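Local coordinates for protein cytolethal distending toxin subunit A (Haemophilus ducreyi, PDB 1SR4) that pairs with its partner subunit CdtC, probably to deliver the genotoxic CdtB subunit into host cells, causing distension and G2/M growth arrest, at residues A[83-86]-A[92-95]. Residues are numbered along the deposited sequence; the frame is centred on the assembly and turned at random.
Sequences WAYP and DFGN
F93 drives the edge of its ring into the face of Y85, and this one T-shaped pair is the whole contact. The ring centroids stand 4.8 Å apart with the planes at 61°. F93 CZ sits over the middle of the tyrosine ring, 3.6 Å above its plane, while F93 CE2 leans toward one side and comes within 3.8 Å of Y85 CD2. On both residues CG lies anti to the carbonyl carbon (chi1 -77° for Y85, -76° for F93), which sends each ring into the gap between the backbones, where the nearest CA atoms, those of Y85 and F93, are still 9.6 Å apart. Packing is tight at Y85, which is buried and also meets the rings of W74 and Y173; W74 touches F93 as well. The looser side is the loop end, where F93 is partly exposed and its neighbours make no contact with 83-86. Y85 itself is anchored by backbone hydrogen bonding to L70 of the antiparallel strand 69-73. The pair joins the loop after strand 82-86 to an aromatic cluster of the ricin-type beta-trefoil lectin fold, with Y85 closing the segment 74-85 that is thought to mediate binding to target cells.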
# COMPACT_ATOMS: atom_id res chain seq x y z
N TRP A 83 -10.34 24.19 -1.87
CA TRP A 83 -9.07 24.81 -2.23
C TRP A 83 -7.97 23.87 -1.75
O TRP A 83 -8.26 22.78 -1.26
CB TRP A 83 -8.92 26.15 -1.48
CG TRP A 83 -9.97 27.15 -1.87
CD1 TRP A 83 -11.24 27.24 -1.37
CD2 TRP A 83 -9.87 28.13 -2.90
NE1 TRP A 83 -11.94 28.22 -2.05
CE2 TRP A 83 -11.12 28.78 -2.99
CE3 TRP A 83 -8.84 28.52 -3.77
CZ2 TRP A 83 -11.37 29.80 -3.93
CZ3 TRP A 83 -9.08 29.54 -4.70
CH2 TRP A 83 -10.34 30.16 -4.77
N ALA A 84 -6.72 24.27 -1.89
CA ALA A 84 -5.61 23.46 -1.40
C ALA A 84 -4.63 24.38 -0.65
O ALA A 84 -4.04 25.30 -1.23
CB ALA A 84 -4.92 22.76 -2.53
N TYR A 85 -4.50 24.12 0.65
CA TYR A 85 -3.61 24.86 1.54
C TYR A 85 -2.64 23.90 2.19
O TYR A 85 -3.03 22.79 2.57
CB TYR A 85 -4.37 25.50 2.71
CG TYR A 85 -5.17 26.75 2.45
CD1 TYR A 85 -4.75 27.98 2.97
CD2 TYR A 85 -6.39 26.70 1.77
CE1 TYR A 85 -5.54 29.13 2.83
CE2 TYR A 85 -7.18 27.83 1.62
CZ TYR A 85 -6.75 29.03 2.16
OH TYR A 85 -7.55 30.14 2.03
N PRO A 86 -1.36 24.28 2.31
CA PRO A 86 -0.45 23.35 2.97
C PRO A 86 -0.76 23.44 4.48
O PRO A 86 -1.32 24.43 4.96
CB PRO A 86 0.93 23.93 2.64
CG PRO A 86 0.67 25.40 2.52
CD PRO A 86 -0.64 25.43 1.74
N ASP A 92 -5.10 26.29 11.72
CA ASP A 92 -6.37 26.60 12.36
C ASP A 92 -7.56 25.95 11.67
O ASP A 92 -8.66 26.02 12.18
CB ASP A 92 -6.56 28.12 12.42
CG ASP A 92 -6.49 28.78 11.04
OD1 ASP A 92 -5.70 28.32 10.19
OD2 ASP A 92 -7.21 29.77 10.81
N PHE A 93 -7.34 25.31 10.51
CA PHE A 93 -8.45 24.65 9.80
C PHE A 93 -8.90 23.37 10.53
O PHE A 93 -10.06 22.99 10.47
CB PHE A 93 -8.06 24.25 8.38
CG PHE A 93 -8.01 25.40 7.40
CD1 PHE A 93 -7.58 26.66 7.79
CD2 PHE A 93 -8.26 25.17 6.04
CE1 PHE A 93 -7.40 27.68 6.86
CE2 PHE A 93 -8.07 26.17 5.10
CZ PHE A 93 -7.64 27.43 5.51
N GLY A 94 -7.97 22.70 11.19
CA GLY A 94 -8.36 21.49 11.88
C GLY A 94 -8.68 20.34 10.92
O GLY A 94 -8.19 20.28 9.78
N ASN A 95 -9.54 19.44 11.38
CA ASN A 95 -9.87 18.24 10.60
C ASN A 95 -10.72 18.40 9.32
O ASN A 95 -11.08 17.38 8.70
CB ASN A 95 -10.51 17.21 11.55
CG ASN A 95 -9.60 16.82 12.71
OD1 ASN A 95 -8.40 17.12 12.70
ND2 ASN A 95 -10.16 16.14 13.71